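Local coordinates for protein LYND (PDB 4V1T) that probably uses ATP and magnesium to convert side chains of a leader-bearing cyanobactin precursor peptide into heterocycles, at residues Pro11-Val15 against Leu26-His32; Leu110-Leu116 against Gly138-Pro144; Asp160-Pro164 against Gly240-Thr244. One frame throughout, in Å; residues are numbered along the deposited sequence.

Contact 1. Residues Pro11-Val15 against Leu26-His32; sequences PHFHV and LGEQANH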
loop_
_atom_site.group_PDB
_atom_site.type_symbol
_atom_site.label_atom_id
_atom_site.label_comp_id
_atom_site.label_asym_id
_atom_site.label_seq_id
_atom_site.Cartn_x
_atom_site.Cartn_y
_atom_site.Cartn_z
ATOM N N PRO B 11 32.552 13.089 1.525
ATOM C CA PRO B 11 32.790 12.718 2.923
ATOM C C PRO B 11 31.716 11.872 3.585
ATOM O O PRO B 11 31.884 11.504 4.747
ATOM C CB PRO B 11 32.913 14.071 3.622
ATOM C CG PRO B 11 32.099 14.991 2.802
ATOM C CD PRO B 11 32.268 14.530 1.387
ATOM N N HIS B 12 30.642 11.550 2.872
ATOM C CA HIS B 12 29.610 10.701 3.455
ATOM C C HIS B 12 30.017 9.235 3.321
ATOM O O HIS B 12 29.413 8.359 3.924
ATOM C CB HIS B 12 28.242 10.975 2.820
ATOM C CG HIS B 12 28.127 10.563 1.386
ATOM N ND1 HIS B 12 27.777 9.289 1.010
ATOM C CD2 HIS B 12 28.277 11.265 0.236
ATOM C CE1 HIS B 12 27.728 9.215 -0.307
ATOM N NE2 HIS B 12 28.024 10.403 -0.799
ATOM N N PHE B 13 31.066 8.982 2.539
ATOM C CA PHE B 13 31.607 7.640 2.389
ATOM C C PHE B 13 32.677 7.336 3.430
ATOM O O PHE B 13 33.562 8.144 3.683
ATOM C CB PHE B 13 32.205 7.452 0.997
ATOM C CG PHE B 13 31.184 7.291 -0.090
ATOM C CD1 PHE B 13 30.139 6.386 0.051
ATOM C CD2 PHE B 13 31.265 8.043 -1.256
ATOM C CE1 PHE B 13 29.190 6.245 -0.945
ATOM C CE2 PHE B 13 30.321 7.904 -2.254
ATOM C CZ PHE B 13 29.279 7.007 -2.098
ATOM N N HIS B 14 32.574 6.166 4.041
ATOM C CA HIS B 14 33.691 5.586 4.768
ATOM C C HIS B 14 34.531 4.798 3.761
ATOM O O HIS B 14 34.025 3.904 3.080
ATOM C CB HIS B 14 33.201 4.688 5.901
ATOM C CG HIS B 14 34.252 3.780 6.447
ATOM N ND1 HIS B 14 35.448 4.243 6.950
ATOM C CD2 HIS B 14 34.291 2.433 6.565
ATOM C CE1 HIS B 14 36.179 3.220 7.353
ATOM N NE2 HIS B 14 35.501 2.108 7.130
ATOM N N VAL B 15 35.807 5.146 3.660
ATOM C CA VAL B 15 36.709 4.524 2.706
ATOM C C VAL B 15 37.410 3.324 3.339
ATOM O O VAL B 15 38.121 3.465 4.331
ATOM C CB VAL B 15 37.768 5.541 2.209
ATOM C CG1 VAL B 15 38.799 4.860 1.309
ATOM C CG2 VAL B 15 37.089 6.670 1.459
ATOM N N LEU B 26 31.706 2.915 1.704
ATOM C CA LEU B 26 30.542 2.536 2.479
ATOM C C LEU B 26 29.791 3.771 2.961
ATOM O O LEU B 26 30.349 4.624 3.633
ATOM C CB LEU B 26 30.948 1.655 3.661
ATOM C CG LEU B 26 31.726 0.404 3.253
ATOM C CD1 LEU B 26 32.343 -0.263 4.469
ATOM C CD2 LEU B 26 30.828 -0.568 2.510
ATOM N N GLY B 27 28.522 3.844 2.587
ATOM C CA GLY B 27 27.648 4.922 2.991
ATOM C C GLY B 27 26.418 4.381 3.698
ATOM O O GLY B 27 26.118 3.183 3.630
ATOM N N GLU B 28 25.705 5.270 4.380
ATOM C CA GLU B 28 24.524 4.891 5.139
ATOM C C GLU B 28 23.377 4.502 4.215
ATOM O O GLU B 28 22.542 3.668 4.570
ATOM C CB GLU B 28 24.095 6.048 6.050
ATOM C CG GLU B 28 23.353 5.598 7.285
ATOM C CD GLU B 28 23.039 6.734 8.239
ATOM O OE1 GLU B 28 23.777 7.742 8.252
ATOM O OE2 GLU B 28 22.042 6.616 8.977
ATOM N N GLN B 29 23.338 5.109 3.033
ATOM C CA GLN B 29 22.239 4.893 2.089
ATOM C C GLN B 29 22.680 4.338 0.727
ATOM O O GLN B 29 21.859 4.074 -0.137
ATOM C CB GLN B 29 21.482 6.199 1.915
ATOM C CG GLN B 29 20.818 6.643 3.211
ATOM C CD GLN B 29 19.961 7.865 3.043
ATOM O OE1 GLN B 29 19.192 7.960 2.097
ATOM N NE2 GLN B 29 20.083 8.807 3.970
ATOM N N ALA B 30 23.976 4.160 0.539
ATOM C CA ALA B 30 24.478 3.540 -0.675
ATOM C C ALA B 30 25.921 3.063 -0.484
ATOM O O ALA B 30 26.698 3.655 0.276
ATOM C CB ALA B 30 24.381 4.515 -1.844
ATOM N N ASN B 31 26.268 1.987 -1.175
ATOM C CA ASN B 31 27.599 1.398 -1.103
ATOM C C ASN B 31 28.209 1.294 -2.494
ATOM O O ASN B 31 27.504 1.017 -3.462
ATOM C CB ASN B 31 27.531 0.017 -0.458
ATOM C CG ASN B 31 27.225 0.083 1.027
ATOM O OD1 ASN B 31 27.731 0.948 1.734
ATOM N ND2 ASN B 31 26.402 -0.836 1.508
ATOM N N HIS B 32 29.514 1.529 -2.585
ATOM C CA HIS B 32 30.228 1.476 -3.861
ATOM C C HIS B 32 31.561 0.750 -3.738
ATOM O O HIS B 32 32.186 0.744 -2.676
ATOM C CB HIS B 32 30.486 2.883 -4.391
ATOM C CG HIS B 32 29.246 3.619 -4.782
ATOM N ND1 HIS B 32 28.495 4.347 -3.884
ATOM C CD2 HIS B 32 28.631 3.748 -5.979
ATOM C CE1 HIS B 32 27.464 4.887 -4.508
ATOM N NE2 HIS B 32 27.524 4.543 -5.780
HETATM O O HOH W 1 27.326 7.835 5.165
HETATM O O HOH W 2 25.253 7.220 1.875
#
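His-14 and Leu-26 form an antiparallel hydrogen-bonded pair at the open end of the hairpin made by strands 14-18 and 22-26. Both bonds of the pair are short and straight: His-14 N donates to Leu-26 O at 2.7 Å, and Leu-26 N to His-14 O at 2.9 Å. Leu-26 O also receives the CA-H of Phe-13, with CA 3.5 Å from the oxygen. The two side chains of the pair share a face of the sheet, His-14 CD2 lying 3.9 Å from Leu-26 CD1, while His-14 NE2 is bonded to Glu-16.

The backbones stay close as far as Phe-13 and Gly-27; past them, between His-12 and the Glu-28/Gln-29 turn, water makes the link. Water 1 donates to His-12 O (2.5 Å) and accepts from Glu-28 N (3.1 Å); water 2 accepts from Gln-29 N at 3.1 Å and, weakly, from His-12 ND1 at 3.4 Å. The Phe-13 ring lies away from these waters, its edge facing Gly-27 N and Ala-30 O and its CZ 3.3 Å from His-32 ND1.

The carboxylate of Glu-28 is taken up by Lys-184 and by the backbone at Ser-188 and Val-189 of the second subunit. His-32 bonds through its backbone to Leu-25 and pairs with a strand of the PatE chain. This is the three-stranded sheet of a winged helix-turn-helix domain, extended by a strand of the substrate peptide.

Contact 2. Residues Leu110-Leu116 against Gly138-Pro144; sequences LRQPVTL and GISVQTP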
loop_
_atom_site.group_PDB
_atom_site.type_symbol
_atom_site.label_atom_id
_atom_site.label_comp_id
_atom_site.label_asym_id
_atom_site.label_seq_id
_atom_site.Cartn_x
_atom_site.Cartn_y
_atom_site.Cartn_z
ATOM N N LEU B 110 23.987 28.065 1.672
ATOM C CA LEU B 110 23.603 28.262 3.062
ATOM C C LEU B 110 23.769 29.710 3.529
ATOM O O LEU B 110 23.271 30.073 4.596
ATOM C CB LEU B 110 24.414 27.326 3.967
ATOM C CG LEU B 110 24.076 25.834 3.914
ATOM C CD1 LEU B 110 25.056 25.043 4.759
ATOM C CD2 LEU B 110 22.664 25.569 4.387
ATOM N N ARG B 111 24.458 30.530 2.736
ATOM C CA ARG B 111 24.663 31.948 3.062
ATOM C C ARG B 111 23.449 32.798 2.718
ATOM O O ARG B 111 23.409 33.976 3.041
ATOM C CB ARG B 111 25.872 32.504 2.316
ATOM C CG ARG B 111 27.195 31.915 2.749
ATOM C CD ARG B 111 28.355 32.544 2.004
ATOM N NE ARG B 111 29.633 31.930 2.341
ATOM C CZ ARG B 111 29.910 31.326 3.499
ATOM N NH1 ARG B 111 29.002 31.252 4.465
ATOM N NH2 ARG B 111 31.111 30.794 3.702
ATOM N N GLN B 112 22.473 32.208 2.046
ATOM C CA GLN B 112 21.253 32.926 1.686
ATOM C C GLN B 112 20.431 33.216 2.939
ATOM O O GLN B 112 20.100 32.289 3.683
ATOM C CB GLN B 112 20.415 32.105 0.707
ATOM C CG GLN B 112 21.028 31.942 -0.669
ATOM C CD GLN B 112 20.259 30.946 -1.517
ATOM O OE1 GLN B 112 19.497 31.325 -2.397
ATOM N NE2 GLN B 112 20.455 29.656 -1.246
ATOM N N PRO B 113 20.106 34.496 3.185
ATOM C CA PRO B 113 19.302 34.776 4.368
ATOM C C PRO B 113 17.833 34.385 4.184
ATOM O O PRO B 113 17.332 34.310 3.060
ATOM C CB PRO B 113 19.455 36.286 4.556
ATOM C CG PRO B 113 19.786 36.816 3.212
ATOM C CD PRO B 113 20.497 35.723 2.466
ATOM N N VAL B 114 17.165 34.149 5.308
ATOM C CA VAL B 114 15.760 33.755 5.349
ATOM C C VAL B 114 14.993 34.719 6.270
ATOM O O VAL B 114 15.593 35.370 7.133
ATOM C CB VAL B 114 15.651 32.295 5.840
ATOM C CG1 VAL B 114 14.378 32.024 6.620
ATOM C CG2 VAL B 114 15.770 31.339 4.662
ATOM N N THR B 115 13.679 34.828 6.074
ATOM C CA THR B 115 12.833 35.599 6.984
ATOM C C THR B 115 11.830 34.688 7.665
ATOM O O THR B 115 11.323 33.747 7.048
ATOM C CB THR B 115 12.074 36.740 6.267
ATOM O OG1 THR B 115 11.239 36.205 5.236
ATOM C CG2 THR B 115 13.055 37.737 5.663
ATOM N N LEU B 116 11.577 34.962 8.945
ATOM C CA LEU B 116 10.544 34.273 9.716
ATOM C C LEU B 116 9.388 35.235 9.978
ATOM O O LEU B 116 9.610 36.419 10.228
ATOM C CB LEU B 116 11.091 33.755 11.050
ATOM C CG LEU B 116 12.381 32.936 11.002
ATOM C CD1 LEU B 116 12.631 32.280 12.356
ATOM C CD2 LEU B 116 12.357 31.889 9.900
ATOM N N GLY B 138 23.982 27.097 10.061
ATOM C CA GLY B 138 24.627 28.062 9.179
ATOM C C GLY B 138 23.710 29.007 8.427
ATOM O O GLY B 138 24.165 29.754 7.570
ATOM N N ILE B 139 22.421 28.985 8.746
ATOM C CA ILE B 139 21.453 29.817 8.046
ATOM C C ILE B 139 21.105 31.031 8.890
ATOM O O ILE B 139 20.718 30.891 10.050
ATOM C CB ILE B 139 20.177 29.021 7.706
ATOM C CG1 ILE B 139 20.514 27.911 6.715
ATOM C CG2 ILE B 139 19.122 29.926 7.089
ATOM C CD1 ILE B 139 19.419 26.891 6.521
ATOM N N SER B 140 21.252 32.219 8.305
ATOM C CA SER B 140 20.992 33.468 9.017
ATOM C C SER B 140 19.557 33.939 8.784
ATOM O O SER B 140 18.975 33.695 7.727
ATOM C CB SER B 140 21.970 34.554 8.565
ATOM O OG SER B 140 21.886 34.735 7.166
ATOM N N VAL B 141 19.009 34.631 9.776
ATOM C CA VAL B 141 17.634 35.081 9.755
ATOM C C VAL B 141 17.546 36.602 9.763
ATOM O O VAL B 141 18.323 37.278 10.432
ATOM C CB VAL B 141 16.863 34.551 10.976
ATOM C CG1 VAL B 141 15.402 34.984 10.921
ATOM C CG2 VAL B 141 16.983 33.038 11.056
ATOM N N GLN B 142 16.583 37.124 9.012
ATOM C CA GLN B 142 16.248 38.551 9.042
ATOM C C GLN B 142 14.761 38.730 9.292
ATOM O O GLN B 142 13.983 37.800 9.102
ATOM C CB GLN B 142 16.642 39.211 7.728
ATOM C CG GLN B 142 18.141 39.258 7.521
ATOM C CD GLN B 142 18.534 40.041 6.295
ATOM O OE1 GLN B 142 17.828 40.964 5.879
ATOM N NE2 GLN B 142 19.667 39.689 5.713
ATOM N N THR B 143 14.360 39.921 9.717
ATOM C CA THR B 143 12.947 40.180 9.986
ATOM C C THR B 143 12.304 40.754 8.721
ATOM O O THR B 143 12.907 41.596 8.049
ATOM C CB THR B 143 12.746 41.138 11.178
ATOM O OG1 THR B 143 12.796 42.494 10.721
ATOM C CG2 THR B 143 13.812 40.907 12.251
ATOM N N PRO B 144 11.082 40.300 8.383
ATOM C CA PRO B 144 10.453 40.776 7.154
ATOM C C PRO B 144 9.836 42.158 7.344
ATOM O O PRO B 144 9.589 42.572 8.479
ATOM C CB PRO B 144 9.371 39.729 6.906
ATOM C CG PRO B 144 8.919 39.387 8.285
ATOM C CD PRO B 144 10.157 39.453 9.157
HETATM O O HOH W 3 22.099 32.191 5.466
HETATM O O HOH W 4 24.361 34.691 5.568
#
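A beta-alpha-beta unit, strand 114-118, helix 124-135 and strand 141-142, brings these segments together at the edge of a mixed sheet, where the short 141-142 strand is outermost. The helix ends in a Schellman motif with Gly-138, at positive phi, as its C-prime residue, and the chain then runs alongside 110-116. The parallel pairing rests on two hydrogen bonds about Val-141: Val-114 N to Ser-140 O (3.1 Å) and Gln-142 N to Val-114 O (2.8 Å). CA-H...O contacts reinforce it, among them Thr-115 CA to Gln-142 O at 3.3 Å.

Leu-116 CG meets Val-141 CG1 at 3.7 Å, and both side chains pack on Thr-131 of the connecting helix. Leu-110 CD2 touches Ile-139 CG1 at 3.9 Å, with helix 250-275 packed against Ile-139. Ahead of the strands water bridges the gap: water 4 donates to Arg-111 O (2.8 Å) and lies 2.9 Å from Ser-140 OG in a hydrogen bond, while water 3 accepts from Ser-140 N (3.0 Å) and donates to Leu-110 O at 2.6 Å.

Contact 3. Residues Asp160-Pro164 against Gly240-Thr244; sequences DYLQP and GCLPT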
loop_
_atom_site.group_PDB
_atom_site.type_symbol
_atom_site.label_atom_id
_atom_site.label_comp_id
_atom_site.label_asym_id
_atom_site.label_seq_id
_atom_site.Cartn_x
_atom_site.Cartn_y
_atom_site.Cartn_z
ATOM N N ASP B 160 -2.541 27.386 12.945
ATOM C CA ASP B 160 -3.553 26.746 12.115
ATOM C C ASP B 160 -3.341 27.140 10.665
ATOM O O ASP B 160 -2.994 28.291 10.381
ATOM C CB ASP B 160 -4.963 27.129 12.584
ATOM C CG ASP B 160 -6.027 26.196 12.046
ATOM O OD1 ASP B 160 -6.303 25.165 12.696
ATOM O OD2 ASP B 160 -6.586 26.494 10.972
ATOM N N TYR B 161 -3.562 26.197 9.753
ATOM C CA TYR B 161 -3.336 26.443 8.329
ATOM C C TYR B 161 -4.471 27.211 7.643
ATOM O O TYR B 161 -4.366 27.537 6.467
ATOM C CB TYR B 161 -3.086 25.129 7.602
ATOM C CG TYR B 161 -1.622 24.715 7.593
ATOM C CD1 TYR B 161 -0.833 24.838 8.727
ATOM C CD2 TYR B 161 -1.036 24.199 6.447
ATOM C CE1 TYR B 161 0.505 24.457 8.716
ATOM C CE2 TYR B 161 0.295 23.824 6.424
ATOM C CZ TYR B 161 1.059 23.952 7.558
ATOM O OH TYR B 161 2.379 23.568 7.534
ATOM N N LEU B 162 -5.539 27.503 8.377
ATOM C CA LEU B 162 -6.641 28.307 7.844
ATOM C C LEU B 162 -6.719 29.672 8.517
ATOM O O LEU B 162 -7.749 30.343 8.461
ATOM C CB LEU B 162 -7.979 27.564 7.997
ATOM C CG LEU B 162 -8.218 26.372 7.059
ATOM C CD1 LEU B 162 -9.568 25.736 7.372
ATOM C CD2 LEU B 162 -8.162 26.794 5.597
ATOM N N GLN B 163 -5.623 30.099 9.133
ATOM C CA GLN B 163 -5.551 31.449 9.687
ATOM C C GLN B 163 -5.786 32.473 8.580
ATOM O O GLN B 163 -5.061 32.482 7.589
ATOM C CB GLN B 163 -4.193 31.704 10.341
ATOM C CG GLN B 163 -4.054 31.131 11.744
ATOM C CD GLN B 163 -4.791 31.960 12.787
ATOM O OE1 GLN B 163 -5.565 32.847 12.451
ATOM N NE2 GLN B 163 -4.541 31.677 14.062
ATOM N N PRO B 164 -6.799 33.348 8.743
ATOM C CA PRO B 164 -7.156 34.273 7.657
ATOM C C PRO B 164 -6.024 35.201 7.194
ATOM O O PRO B 164 -6.063 35.665 6.063
ATOM C CB PRO B 164 -8.329 35.090 8.244
ATOM C CG PRO B 164 -8.333 34.815 9.697
ATOM C CD PRO B 164 -7.742 33.445 9.867
ATOM N N GLY B 240 -13.379 31.893 8.077
ATOM C CA GLY B 240 -12.518 31.949 9.251
ATOM C C GLY B 240 -12.027 30.585 9.721
ATOM O O GLY B 240 -12.065 29.605 8.976
ATOM N N CYS B 241 -11.546 30.520 10.967
ATOM C CA CYS B 241 -11.005 29.275 11.549
ATOM C C CYS B 241 -11.007 29.253 13.068
ATOM O O CYS B 241 -11.047 30.303 13.699
ATOM C CB CYS B 241 -9.559 29.063 11.084
ATOM S SG CYS B 241 -8.214 29.704 12.131
ATOM N N LEU B 242 -10.915 28.064 13.668
ATOM C CA LEU B 242 -10.534 27.993 15.081
ATOM C C LEU B 242 -9.443 27.002 15.532
ATOM O O LEU B 242 -9.571 25.806 15.404
ATOM C CB LEU B 242 -11.763 27.875 15.970
ATOM C CG LEU B 242 -12.669 26.672 15.774
ATOM C CD1 LEU B 242 -12.089 25.456 16.475
ATOM C CD2 LEU B 242 -14.063 26.952 16.304
ATOM N N PRO B 243 -8.354 27.601 16.144
ATOM C CA PRO B 243 -7.418 26.819 16.942
ATOM C C PRO B 243 -7.376 25.302 16.933
ATOM O O PRO B 243 -7.289 24.726 15.872
ATOM C CB PRO B 243 -7.710 27.367 18.339
ATOM C CG PRO B 243 -7.983 28.848 18.088
ATOM C CD PRO B 243 -8.044 29.023 16.576
ATOM N N THR B 244 -7.361 24.684 18.110
ATOM C CA THR B 244 -7.153 23.254 18.276
ATOM C C THR B 244 -5.697 22.850 18.495
ATOM O O THR B 244 -5.395 21.686 18.467
ATOM C CB THR B 244 -7.874 22.421 17.170
ATOM O OG1 THR B 244 -8.724 21.463 17.787
ATOM C CG2 THR B 244 -6.916 21.697 16.201
#
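Asp-160 opens a type I beta turn that runs to Gln-163 and leads the chain from strand 154-157 into helix 165-176. Its side chain secures the turn from within: OD2 accepts Leu-162 N at 3.0 Å, an Asx turn, whereas the backbone bond from Gln-163 N to Asp-160 O is weak at 3.4 Å. The same OD2 forms a salt bridge with Arg-215, so it is engaged by these two partners even though the CA-to-CB bond points toward the 240-244 loop. Across the gap OD2 lies 3.8 Å from Cys-241 SG, and OD1 is 3.4 Å from Pro-243 O, two acceptors that cannot bond to each other.

Tyr-161 turns away; its hydroxyl is bonded to Gly-193 O and its carbonyl to Trp-204. Leu-162 makes the closest approach to Cys-241, whose CB sits 3.4 Å from Leu-162 O and 3.8 Å from Leu-162 CB. Gln-163 starts away from the second loop but its end bends back, bringing OE1 to 4.1 Å from Cys-241 SG, while its NE2 is bonded to Asp-159. Pro-164 closes the row, with CD 4.4 Å from that sulfur.

Cys-241 is the centre of the contact and is not one of the zinc ligands, Cys-203, Cys-206, Cys-311 and Cys-314; the Leu-162 side chain is about 13 Å from that zinc. With no hydrogen bond or salt bridge between them, the two loops are held by van der Waals fit: Asp-160 OD2 spends its bonds on Leu-162 N and Arg-215, and Gln-163 NE2 on Asp-159, rather than on the 240-244 loop.

Overall arrangement
From the N terminus the three contacts follow one another in series, neither nesting nor crossing. Contact 1 closes the first hairpin of the winged helix-turn-helix domain. Contact 2 closes a helical crossover and sets the edge of the seven-stranded mixed sheet. Contact 3 closes a far longer excursion through strands 180-184 and 189-196 and helices 204-213 and 216-225, joining the loop after strand 154-157 of that sheet to the approach to helix 250-275. Within one chain contacts 1 and 3 stay about 23 Å apart at their nearest atoms. Across the dimer they meet: Leu-26 and Gly-27 pack on Leu-242 and Thr-244 of the second subunit.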